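PDB 2B5D: alpha-Amylase from Thermotoga maritima, which belongs to glycoside hydrolase family 57, whose members pair a beta/alpha-barrel core with a helical C-terminal region. Local coordinates for residues A[141-146]-A[160-165]; A[256-261]-A[355-360]; A[262-267]-A[285-290]; A[429-434]-A[521-526]. One frame throughout, in Å; residues are numbered along the deposited sequence.

The four contacts fall into two pairs on opposite sides of the chain's centre. Contacts 1 and 4 lie about 15 Å apart, centre to centre. They meet through helix 156-174: Ala-161 packs against Met-523, and Thr-164 OG1 is a probable hydrogen-bond partner of Arg-525 NH2. This joins the barrel to the C-terminal region. Contacts 2 and 3 have centres about 13 Å apart and share one continuous run, 256-267. Contact 3 is nested inside the chain loop that contact 2 closes, and Arg-259 touches Gly-288 and Lys-290. The two pairs are well separated: the centres of contacts 1 and 2 are about 33 Å apart, those of contacts 3 and 4 about 48 Å.

Contact 1: residues A[141-146]-A[160-165]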
# COMPACT_ATOMS: atom_id res chain seq x y z
N THR A 141 -16.79 -35.64 -5.64
CA THR A 141 -16.96 -34.27 -6.15
C THR A 141 -16.80 -33.30 -4.99
O THR A 141 -16.50 -33.72 -3.87
CB THR A 141 -18.38 -34.06 -6.87
OG1 THR A 141 -18.46 -32.73 -7.40
CG2 THR A 141 -19.52 -34.24 -5.93
N CYS A 142 -17.03 -32.01 -5.24
CA CYS A 142 -17.03 -31.01 -4.20
C CYS A 142 -18.11 -30.00 -4.56
O CYS A 142 -18.54 -29.97 -5.68
CB CYS A 142 -15.60 -30.38 -4.13
SG CYS A 142 -15.45 -29.13 -2.87
N ASN A 143 -18.56 -29.15 -3.64
CA ASN A 143 -19.48 -28.11 -4.07
C ASN A 143 -18.86 -27.21 -5.17
O ASN A 143 -17.61 -27.18 -5.31
CB ASN A 143 -20.09 -27.31 -2.91
CG ASN A 143 -19.10 -26.93 -1.81
OD1 ASN A 143 -18.47 -27.78 -1.20
ND2 ASN A 143 -19.08 -25.67 -1.48
N ALA A 144 -19.69 -26.51 -5.96
CA ALA A 144 -19.26 -26.11 -7.33
C ALA A 144 -18.04 -25.19 -7.25
O ALA A 144 -17.16 -25.20 -8.12
CB ALA A 144 -20.40 -25.37 -8.07
N THR A 145 -18.01 -24.38 -6.21
CA THR A 145 -17.02 -23.36 -6.16
C THR A 145 -16.17 -23.43 -4.87
O THR A 145 -15.41 -22.51 -4.62
CB THR A 145 -17.73 -22.03 -6.48
OG1 THR A 145 -17.17 -21.48 -7.67
CG2 THR A 145 -17.83 -21.08 -5.40
N HIS A 146 -16.34 -24.50 -4.07
CA HIS A 146 -15.59 -24.71 -2.82
C HIS A 146 -15.95 -23.57 -1.89
O HIS A 146 -15.11 -23.06 -1.13
CB HIS A 146 -14.10 -24.78 -3.12
CG HIS A 146 -13.27 -25.46 -2.07
ND1 HIS A 146 -12.72 -24.79 -0.99
CD2 HIS A 146 -12.81 -26.74 -1.99
CE1 HIS A 146 -12.01 -25.64 -0.27
NE2 HIS A 146 -12.04 -26.83 -0.86
N ASN A 160 -27.72 -25.49 -2.20
CA ASN A 160 -28.12 -26.69 -2.94
C ASN A 160 -27.62 -26.57 -4.40
O ASN A 160 -27.21 -27.56 -5.03
CB ASN A 160 -29.67 -26.87 -2.77
CG ASN A 160 -30.23 -28.18 -3.43
OD1 ASN A 160 -29.50 -29.13 -3.68
ND2 ASN A 160 -31.52 -28.18 -3.72
N ALA A 161 -27.65 -25.35 -4.95
CA ALA A 161 -27.09 -25.05 -6.27
C ALA A 161 -25.59 -25.24 -6.29
O ALA A 161 -25.04 -25.87 -7.26
CB ALA A 161 -27.42 -23.62 -6.68
N GLN A 162 -24.89 -24.73 -5.27
CA GLN A 162 -23.48 -25.18 -5.08
C GLN A 162 -23.30 -26.67 -5.22
O GLN A 162 -22.43 -27.14 -5.98
CB GLN A 162 -22.88 -24.70 -3.76
CG GLN A 162 -22.41 -23.27 -3.79
CD GLN A 162 -21.04 -23.09 -4.42
OE1 GLN A 162 -20.16 -23.97 -4.30
NE2 GLN A 162 -20.82 -21.89 -5.06
N ILE A 163 -24.11 -27.46 -4.51
CA ILE A 163 -24.02 -28.96 -4.62
C ILE A 163 -24.34 -29.50 -5.99
O ILE A 163 -23.53 -30.29 -6.56
CB ILE A 163 -24.95 -29.65 -3.57
CG1 ILE A 163 -24.41 -29.40 -2.15
CG2 ILE A 163 -25.08 -31.15 -3.86
CD1 ILE A 163 -25.48 -29.19 -1.13
N THR A 164 -25.53 -29.12 -6.53
CA THR A 164 -25.96 -29.66 -7.82
C THR A 164 -25.05 -29.35 -8.94
O THR A 164 -24.83 -30.19 -9.84
CB THR A 164 -27.40 -29.12 -8.23
OG1 THR A 164 -28.34 -29.50 -7.23
CG2 THR A 164 -27.81 -29.65 -9.53
N VAL A 165 -24.56 -28.10 -8.97
CA VAL A 165 -23.63 -27.71 -10.01
C VAL A 165 -22.34 -28.54 -9.98
O VAL A 165 -21.89 -29.02 -11.03
CB VAL A 165 -23.44 -26.17 -10.09
CG1 VAL A 165 -22.34 -25.79 -11.12
CG2 VAL A 165 -24.78 -25.49 -10.50
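The side-chain oxygen OE1 of Gln-162 is gripped from the turn at the end of strand 137-142. The firm bond comes from the backbone N of Thr-145, 2.9 Å from Gln-162 OE1, with an angle of 156° at the hydrogen. This donor is tilted 22° from the amide carbonyl plane. A second, weak bond reaches OE1 from Asn-143 ND2 at 3.5 Å, and the two amide groups are turned strongly against each other. Asn-143 ND2 also binds Ala-147 O. The Gln-162 chain bends at chi2 (-81°), which swings CD round, and the amide ends beside the turn. The backbone takes part too. Ala-144 N gives a weak, bent bond to Gln-162 O at 2.8 Å.

Residues 143-146 form a type I beta turn, closed by His-146 N to Asn-143 O at 3.2 Å. The turn presents successive backbone N-H groups to the helix. Beside these polar bonds, Ala-144 CB rests on Val-165 CG1 at 3.6 Å. Thr-145 CG2 comes up to the amide nitrogen, 3.1 Å from Gln-162 NE2. The same NE2 is hydrogen-bonded to Gln-460, and Phe-457 of helix 443-458 touches Ala-144, Gln-162 and Val-165.

The contact belongs to the beta-alpha-beta unit of strand 137-142, helix 156-174 and strand 180-182. It is buried, and the amide of Gln-162 has partners at both ends. Its oxygen serves the turn and its nitrogen serves Gln-460, so one side chain ties the strand end to its helix and to the C-terminal region.

Contact 2: residues A[256-261]-A[355-360]; sequences PRYREF and HWWFEG
Tyr-258 and Trp-357 meet edge to face, with ring planes at 79°. The indole edge points at the phenol ring, and Trp-357 NE1 stands over its centre, 3.4 Å from Tyr-258 CD1. Next to them the guanidinium of Arg-259 lies flat on the ring of Phe-358. The planes are only 15° apart, and Arg-259 CZ is 3.4 Å from Phe-358 CD1, a cation-pi stack. The Arg-259 chain is bent at chi2 and chi3, and the guanidinium ends over the ring. NH1 also bonds Tyr-106 OH.

Phe-261 uses its ring in two ways. Its edge meets the face of His-355, with Phe-261 CE1 and His-355 CE1 4.0 Å apart. Its own face receives Trp-356 in a tilted face-to-face stack, the planes at 30° and Trp-356 CZ3 over the rim, 4.1 Å from Phe-261 CE2.

Glu-359 adds the one direct hydrogen bond. Its OE2 accepts Arg-259 N at 2.7 Å through the syn lone pair. A water joins Arg-259 O, Phe-358 N and Glu-359 OE1.

Phe-261, His-355 and Trp-356 form an aromatic cluster, to which Lys-290 adds a cation-pi contact on Phe-261. Cluster and stack join loop 256-261 to helix 352-356 and the type I turn 357-360.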
# COMPACT_ATOMS: atom_id res chain seq x y z
N PRO A 256 15.88 -33.34 7.91
CA PRO A 256 17.00 -32.67 7.24
C PRO A 256 17.44 -33.26 5.90
O PRO A 256 18.09 -32.55 5.13
CB PRO A 256 18.13 -32.70 8.29
CG PRO A 256 17.70 -33.62 9.36
CD PRO A 256 16.20 -33.74 9.29
N ARG A 257 17.08 -34.50 5.59
CA ARG A 257 17.48 -35.15 4.29
C ARG A 257 16.56 -34.81 3.14
O ARG A 257 16.78 -35.23 1.99
CB ARG A 257 17.51 -36.69 4.41
CG ARG A 257 18.57 -37.26 5.36
CD ARG A 257 18.28 -38.72 5.63
NE ARG A 257 17.24 -38.87 6.66
CZ ARG A 257 16.85 -40.02 7.19
NH1 ARG A 257 15.89 -40.03 8.11
NH2 ARG A 257 17.40 -41.17 6.79
N TYR A 258 15.47 -34.11 3.46
CA TYR A 258 14.46 -33.83 2.46
C TYR A 258 14.74 -32.52 1.73
O TYR A 258 15.37 -31.61 2.27
CB TYR A 258 13.06 -33.84 3.08
CG TYR A 258 12.47 -35.22 3.36
CD1 TYR A 258 11.78 -35.45 4.54
CD2 TYR A 258 12.60 -36.27 2.46
CE1 TYR A 258 11.23 -36.69 4.81
CE2 TYR A 258 12.06 -37.51 2.71
CZ TYR A 258 11.38 -37.72 3.89
OH TYR A 258 10.82 -38.96 4.16
N ARG A 259 14.26 -32.44 0.49
CA ARG A 259 14.49 -31.29 -0.37
C ARG A 259 13.85 -30.03 0.20
O ARG A 259 12.66 -30.02 0.57
CB ARG A 259 13.97 -31.64 -1.76
CG ARG A 259 14.38 -30.73 -2.90
CD ARG A 259 13.11 -30.13 -3.38
NE ARG A 259 12.98 -30.22 -4.82
CZ ARG A 259 11.88 -29.90 -5.48
NH1 ARG A 259 11.84 -30.00 -6.80
NH2 ARG A 259 10.81 -29.48 -4.82
N GLU A 260 14.67 -28.98 0.27
CA GLU A 260 14.27 -27.66 0.77
C GLU A 260 13.43 -26.92 -0.26
O GLU A 260 13.82 -26.79 -1.42
CB GLU A 260 15.53 -26.86 1.11
CG GLU A 260 15.28 -25.40 1.47
CD GLU A 260 14.46 -25.24 2.73
OE1 GLU A 260 13.34 -24.68 2.63
OE2 GLU A 260 14.91 -25.69 3.81
N PHE A 261 12.26 -26.43 0.16
CA PHE A 261 11.32 -25.80 -0.76
C PHE A 261 11.79 -24.41 -1.17
O PHE A 261 11.74 -24.05 -2.36
CB PHE A 261 9.92 -25.73 -0.14
CG PHE A 261 8.86 -25.23 -1.09
CD1 PHE A 261 8.27 -26.08 -2.01
CD2 PHE A 261 8.47 -23.89 -1.07
CE1 PHE A 261 7.32 -25.61 -2.90
CE2 PHE A 261 7.52 -23.41 -1.95
CZ PHE A 261 6.93 -24.27 -2.86
N HIS A 355 4.39 -31.42 -3.67
CA HIS A 355 4.59 -30.00 -3.84
C HIS A 355 5.22 -29.32 -2.63
O HIS A 355 6.35 -28.85 -2.73
CB HIS A 355 3.34 -29.28 -4.37
CG HIS A 355 3.57 -27.83 -4.66
ND1 HIS A 355 4.47 -27.39 -5.61
CD2 HIS A 355 3.05 -26.71 -4.09
CE1 HIS A 355 4.49 -26.07 -5.62
NE2 HIS A 355 3.64 -25.63 -4.70
N TRP A 356 4.53 -29.26 -1.50
CA TRP A 356 5.18 -28.81 -0.26
C TRP A 356 6.32 -29.74 0.15
O TRP A 356 7.40 -29.29 0.54
CB TRP A 356 4.16 -28.68 0.87
CG TRP A 356 3.31 -27.51 0.64
CD1 TRP A 356 2.02 -27.49 0.16
CD2 TRP A 356 3.71 -26.13 0.77
NE1 TRP A 356 1.58 -26.19 0.02
CE2 TRP A 356 2.60 -25.33 0.39
CE3 TRP A 356 4.90 -25.50 1.19
CZ2 TRP A 356 2.64 -23.93 0.42
CZ3 TRP A 356 4.95 -24.11 1.23
CH2 TRP A 356 3.82 -23.34 0.84
N TRP A 357 6.06 -31.04 0.02
CA TRP A 357 6.98 -32.09 0.33
C TRP A 357 7.29 -32.83 -0.96
O TRP A 357 6.46 -33.59 -1.46
CB TRP A 357 6.31 -33.04 1.31
CG TRP A 357 7.15 -34.12 1.89
CD1 TRP A 357 8.51 -34.12 2.06
CD2 TRP A 357 6.68 -35.34 2.45
NE1 TRP A 357 8.92 -35.28 2.66
CE2 TRP A 357 7.81 -36.05 2.92
CE3 TRP A 357 5.41 -35.91 2.59
CZ2 TRP A 357 7.71 -37.30 3.52
CZ3 TRP A 357 5.31 -37.15 3.19
CH2 TRP A 357 6.44 -37.83 3.65
N PHE A 358 8.49 -32.63 -1.48
CA PHE A 358 8.88 -33.13 -2.80
C PHE A 358 8.77 -34.65 -2.90
O PHE A 358 8.40 -35.19 -3.93
CB PHE A 358 10.32 -32.64 -3.10
CG PHE A 358 10.93 -33.21 -4.35
CD1 PHE A 358 10.39 -32.95 -5.60
CD2 PHE A 358 12.09 -33.97 -4.27
CE1 PHE A 358 10.99 -33.46 -6.75
CE2 PHE A 358 12.69 -34.49 -5.40
CZ PHE A 358 12.15 -34.23 -6.65
N GLU A 359 9.10 -35.32 -1.80
CA GLU A 359 9.21 -36.77 -1.73
C GLU A 359 7.89 -37.42 -1.32
O GLU A 359 7.83 -38.64 -1.17
CB GLU A 359 10.30 -37.15 -0.71
CG GLU A 359 11.71 -36.59 -1.04
CD GLU A 359 11.97 -35.17 -0.53
OE1 GLU A 359 11.00 -34.46 -0.20
OE2 GLU A 359 13.15 -34.75 -0.45
N GLY A 360 6.85 -36.61 -1.13
CA GLY A 360 5.54 -37.07 -0.70
C GLY A 360 4.92 -38.20 -1.50
O GLY A 360 4.32 -39.11 -0.93
O HOH W 1 10.60 -32.04 0.30

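Contact 3: residues A[262-267]-A[285-290]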
# COMPACT_ATOMS: atom_id res chain seq x y z
N TYR A 262 12.29 -23.65 -0.20
CA TYR A 262 12.60 -22.24 -0.34
C TYR A 262 14.05 -21.94 -0.73
O TYR A 262 14.64 -20.95 -0.27
CB TYR A 262 12.24 -21.48 0.95
CG TYR A 262 10.78 -21.54 1.24
CD1 TYR A 262 10.29 -22.30 2.31
CD2 TYR A 262 9.86 -20.90 0.40
CE1 TYR A 262 8.93 -22.37 2.57
CE2 TYR A 262 8.49 -20.96 0.64
CZ TYR A 262 8.03 -21.70 1.73
OH TYR A 262 6.67 -21.76 1.97
N ARG A 263 14.61 -22.82 -1.56
CA ARG A 263 15.83 -22.54 -2.30
C ARG A 263 15.65 -23.01 -3.72
O ARG A 263 15.29 -24.17 -3.97
CB ARG A 263 17.06 -23.18 -1.66
CG ARG A 263 17.53 -22.45 -0.42
CD ARG A 263 18.38 -21.25 -0.78
NE ARG A 263 19.59 -21.36 0.00
CZ ARG A 263 20.81 -21.52 -0.48
NH1 ARG A 263 21.82 -21.67 0.37
NH2 ARG A 263 21.03 -21.51 -1.79
N ASP A 264 15.89 -22.10 -4.64
CA ASP A 264 15.54 -22.30 -6.02
C ASP A 264 16.49 -21.45 -6.84
O ASP A 264 16.90 -20.39 -6.38
CB ASP A 264 14.07 -21.89 -6.25
CG ASP A 264 13.52 -22.36 -7.57
OD1 ASP A 264 13.86 -21.76 -8.60
OD2 ASP A 264 12.71 -23.33 -7.58
N ILE A 265 16.85 -21.91 -8.03
CA ILE A 265 17.85 -21.22 -8.86
C ILE A 265 17.36 -19.87 -9.38
O ILE A 265 18.16 -19.07 -9.87
CB ILE A 265 18.34 -22.09 -10.03
CG1 ILE A 265 17.18 -22.43 -10.96
CG2 ILE A 265 19.04 -23.29 -9.48
CD1 ILE A 265 17.59 -22.93 -12.31
N GLY A 266 16.06 -19.62 -9.26
CA GLY A 266 15.46 -18.37 -9.70
C GLY A 266 15.80 -17.26 -8.73
O GLY A 266 15.58 -16.10 -9.03
N PHE A 267 16.33 -17.63 -7.56
CA PHE A 267 16.73 -16.66 -6.55
C PHE A 267 18.26 -16.61 -6.43
O PHE A 267 18.83 -15.63 -5.93
CB PHE A 267 16.10 -17.01 -5.20
CG PHE A 267 14.60 -16.83 -5.16
CD1 PHE A 267 13.75 -17.86 -5.58
CD2 PHE A 267 14.04 -15.64 -4.70
CE1 PHE A 267 12.37 -17.70 -5.54
CE2 PHE A 267 12.64 -15.47 -4.66
CZ PHE A 267 11.81 -16.51 -5.07
N ILE A 285 11.31 -15.39 -8.97
CA ILE A 285 10.30 -16.34 -8.52
C ILE A 285 10.88 -17.75 -8.57
O ILE A 285 12.00 -17.92 -9.06
CB ILE A 285 9.01 -16.30 -9.40
CG1 ILE A 285 9.35 -16.69 -10.85
CG2 ILE A 285 8.27 -14.95 -9.27
CD1 ILE A 285 8.13 -16.98 -11.69
N ASN A 286 10.12 -18.73 -8.08
CA ASN A 286 10.51 -20.15 -8.12
C ASN A 286 10.41 -20.72 -9.53
O ASN A 286 9.50 -20.38 -10.30
CB ASN A 286 9.67 -20.99 -7.14
CG ASN A 286 10.15 -20.86 -5.68
OD1 ASN A 286 9.38 -21.04 -4.74
ND2 ASN A 286 11.42 -20.54 -5.49
N THR A 287 11.37 -21.59 -9.85
CA THR A 287 11.48 -22.21 -11.17
C THR A 287 11.02 -23.66 -11.13
O THR A 287 10.51 -24.20 -12.12
CB THR A 287 12.94 -22.16 -11.72
OG1 THR A 287 13.82 -22.87 -10.83
CG2 THR A 287 13.45 -20.74 -11.86
N GLY A 288 11.22 -24.31 -9.99
CA GLY A 288 10.90 -25.72 -9.86
C GLY A 288 12.13 -26.60 -9.82
O GLY A 288 12.07 -27.78 -9.49
N ILE A 289 13.27 -26.02 -10.18
CA ILE A 289 14.53 -26.72 -9.99
C ILE A 289 15.32 -26.17 -8.80
O ILE A 289 15.76 -25.01 -8.79
CB ILE A 289 15.35 -27.01 -11.32
CG1 ILE A 289 16.87 -27.10 -11.03
CG2 ILE A 289 14.93 -26.13 -12.54
CD1 ILE A 289 17.61 -25.89 -11.30
N LYS A 290 15.44 -27.06 -7.81
CA LYS A 290 15.91 -26.75 -6.46
C LYS A 290 16.95 -27.79 -6.02
O LYS A 290 16.73 -28.99 -6.18
CB LYS A 290 14.74 -26.80 -5.47
CG LYS A 290 13.41 -26.22 -5.94
CD LYS A 290 12.54 -26.00 -4.74
CE LYS A 290 11.07 -25.94 -5.09
NZ LYS A 290 10.60 -24.57 -5.36
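Segments 262-267 and 285-290 pass each other at a steep angle, closest where Asp-264 CA is 4.5 Å from Lys-290 CA, and a weak bond runs from Ile-265 N to Ile-289 O. Asp-264 is the N-cap of helix 265-268. Its CG lies anti to the backbone N (chi1 -166°), and the carboxylate meets the backbone of residues 287 and 288. OD1 accepts Gly-266 N at 3.1 Å through its anti lone pair, which is the capping bond. Thr-287 N reaches the same OD1 at 2.8 Å from above the carboxylate plane, 42° out of it. Thr-287 OG1 also donates to OD1, but the modelled bond is so short that its length is doubtful. On the other oxygen, OD2 takes Gly-288 N at 3.0 Å through its syn lone pair. Lys-290 NZ makes a weak salt bridge to OD2 at 3.3 Å.

Thr-287 OG1 in turn accepts Ile-289 N at 3.3 Å, an ST turn that holds the loop in shape. Gly-266, with no side chain, lets Ile-285 O approach its CA to 3.5 Å in a CH...O contact. The Phe-267 ring passes a face over Ile-285 N. Leu-84 and Glu-88 of helix 68-91 touch Ile-265.

One carboxylate thus caps a helix and binds a loop. So many N-H donors and a nearby lysine would be expected to keep Asp-264 ionised.

Contact 4: residues A[429-434]-A[521-526]; sequences RMIDLS and RVMARD
Helix 418-436 of the C-terminal helical region packs here against the 3-10 segment that includes Met-523, with Met-430, Ile-431 and Ser-434 facing Met-523 and Ala-524. Met-523 carries most of the apolar contact. Its chain is bent at chi2 (-66°) and again at chi3 (-63°), and the last bend places the methyl CE beside the helix. Met-523 CE then lies 3.6 Å from Ile-431 CG1. Nearer the backbone, Met-523 CG meets Met-430 CG at 3.9 Å. The Met-523 side chain crosses both Met-430 and Ile-431 at about a right angle.

Ser-434 sits one helical turn on from Ile-431. Its OG lies between the backbone N and the carbonyl carbon (chi1 66°) and donates to Ile-431 O at 2.7 Å. The hydroxyl is thereby satisfied inside its own helix. Across the contact OG only packs. It is 3.2 Å from Met-523 C and 3.4 Å from Ala-524 CB, and no hydrogen bond passes between the segments. Ala-524 N is instead bonded within its own segment, to Arg-521 O at 2.7 Å, and this holds the 3-10 turn together.

Other helices also touch these side chains. Phe-488 of helix 473-496 touches Met-430, while Leu-453 of helix 443-458 and Ala-161 of helix 156-174 touch Met-523. Arg-521 turns its end away to a salt bridge with Glu-446. The contact is plain helix packing, in which the C-terminal helical region lies against helix 156-174 of the family 57 barrel with Met-523 between.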
# COMPACT_ATOMS: atom_id res chain seq x y z
N ARG A 429 -31.14 -11.36 -5.10
CA ARG A 429 -31.49 -10.92 -6.44
C ARG A 429 -31.44 -12.07 -7.41
O ARG A 429 -32.26 -12.16 -8.30
CB ARG A 429 -30.57 -9.80 -6.97
CG ARG A 429 -31.10 -8.41 -6.74
CD ARG A 429 -30.20 -7.61 -5.80
NE ARG A 429 -29.02 -7.05 -6.46
CZ ARG A 429 -28.65 -5.77 -6.40
NH1 ARG A 429 -27.55 -5.37 -7.04
NH2 ARG A 429 -29.35 -4.89 -5.69
N MET A 430 -30.42 -12.91 -7.29
CA MET A 430 -30.26 -14.05 -8.22
C MET A 430 -31.47 -15.00 -8.22
O MET A 430 -31.80 -15.60 -9.25
CB MET A 430 -29.01 -14.85 -7.87
CG MET A 430 -28.69 -15.97 -8.85
SD MET A 430 -28.10 -15.28 -10.43
CE MET A 430 -28.79 -16.35 -11.67
N ILE A 431 -32.11 -15.11 -7.04
CA ILE A 431 -33.20 -16.04 -6.82
C ILE A 431 -34.46 -15.47 -7.45
O ILE A 431 -35.09 -16.14 -8.26
CB ILE A 431 -33.41 -16.38 -5.31
CG1 ILE A 431 -32.30 -17.29 -4.79
CG2 ILE A 431 -34.72 -17.13 -5.12
CD1 ILE A 431 -32.07 -17.15 -3.31
N ASP A 432 -34.81 -14.23 -7.07
CA ASP A 432 -35.81 -13.41 -7.76
C ASP A 432 -35.77 -13.54 -9.26
O ASP A 432 -36.73 -13.93 -9.88
CB ASP A 432 -35.64 -11.95 -7.42
CG ASP A 432 -36.05 -11.65 -6.02
OD1 ASP A 432 -36.31 -12.60 -5.27
OD2 ASP A 432 -36.10 -10.46 -5.64
N LEU A 433 -34.64 -13.21 -9.87
CA LEU A 433 -34.59 -13.23 -11.31
C LEU A 433 -34.69 -14.61 -11.92
O LEU A 433 -35.13 -14.78 -13.08
CB LEU A 433 -33.32 -12.50 -11.77
CG LEU A 433 -33.05 -11.05 -11.29
CD1 LEU A 433 -31.72 -10.57 -11.81
CD2 LEU A 433 -34.13 -10.10 -11.72
N SER A 434 -34.24 -15.64 -11.19
CA SER A 434 -34.26 -16.98 -11.77
C SER A 434 -35.72 -17.47 -11.83
O SER A 434 -36.07 -18.22 -12.73
CB SER A 434 -33.39 -17.97 -10.98
OG SER A 434 -33.96 -18.15 -9.69
N ARG A 521 -31.44 -21.67 -13.83
CA ARG A 521 -32.70 -22.17 -13.24
C ARG A 521 -32.54 -23.03 -11.98
O ARG A 521 -33.46 -23.02 -11.09
CB ARG A 521 -33.67 -22.72 -14.30
CG ARG A 521 -34.49 -21.56 -14.99
CD ARG A 521 -35.30 -22.00 -16.22
NE ARG A 521 -34.44 -22.34 -17.35
CZ ARG A 521 -34.24 -21.59 -18.43
NH1 ARG A 521 -34.89 -20.45 -18.61
NH2 ARG A 521 -33.41 -22.00 -19.37
N VAL A 522 -31.34 -23.64 -11.80
CA VAL A 522 -30.97 -24.20 -10.47
C VAL A 522 -31.36 -23.30 -9.32
O VAL A 522 -31.68 -23.78 -8.22
CB VAL A 522 -29.43 -24.53 -10.22
CG1 VAL A 522 -29.07 -25.96 -10.59
CG2 VAL A 522 -28.46 -23.46 -10.78
N MET A 523 -31.36 -21.99 -9.52
CA MET A 523 -31.63 -21.05 -8.38
C MET A 523 -33.09 -20.84 -8.11
O MET A 523 -33.48 -20.17 -7.14
CB MET A 523 -30.94 -19.71 -8.60
CG MET A 523 -29.39 -19.80 -8.60
SD MET A 523 -28.75 -20.29 -6.98
CE MET A 523 -29.24 -18.94 -5.86
N ALA A 524 -33.93 -21.37 -8.99
CA ALA A 524 -35.36 -21.18 -8.79
C ALA A 524 -36.05 -22.38 -8.09
O ALA A 524 -37.28 -22.34 -7.88
CB ALA A 524 -36.05 -20.85 -10.13
N ARG A 525 -35.29 -23.43 -7.75
CA ARG A 525 -35.86 -24.66 -7.15
C ARG A 525 -36.33 -24.45 -5.74
O ARG A 525 -35.92 -23.50 -5.10
CB ARG A 525 -34.90 -25.81 -7.17
CG ARG A 525 -34.37 -26.16 -8.50
CD ARG A 525 -32.94 -26.21 -8.16
NE ARG A 525 -32.33 -27.51 -8.15
CZ ARG A 525 -31.15 -27.79 -7.58
NH1 ARG A 525 -30.42 -26.89 -6.90
NH2 ARG A 525 -30.71 -29.02 -7.72
N ASP A 526 -37.23 -25.32 -5.28
CA ASP A 526 -37.67 -25.23 -3.87
C ASP A 526 -36.57 -25.68 -2.92
O ASP A 526 -35.59 -26.35 -3.32
CB ASP A 526 -38.96 -26.02 -3.54
CG ASP A 526 -39.73 -25.38 -2.34
OD1 ASP A 526 -39.45 -24.13 -2.07
OD2 ASP A 526 -40.57 -26.08 -1.68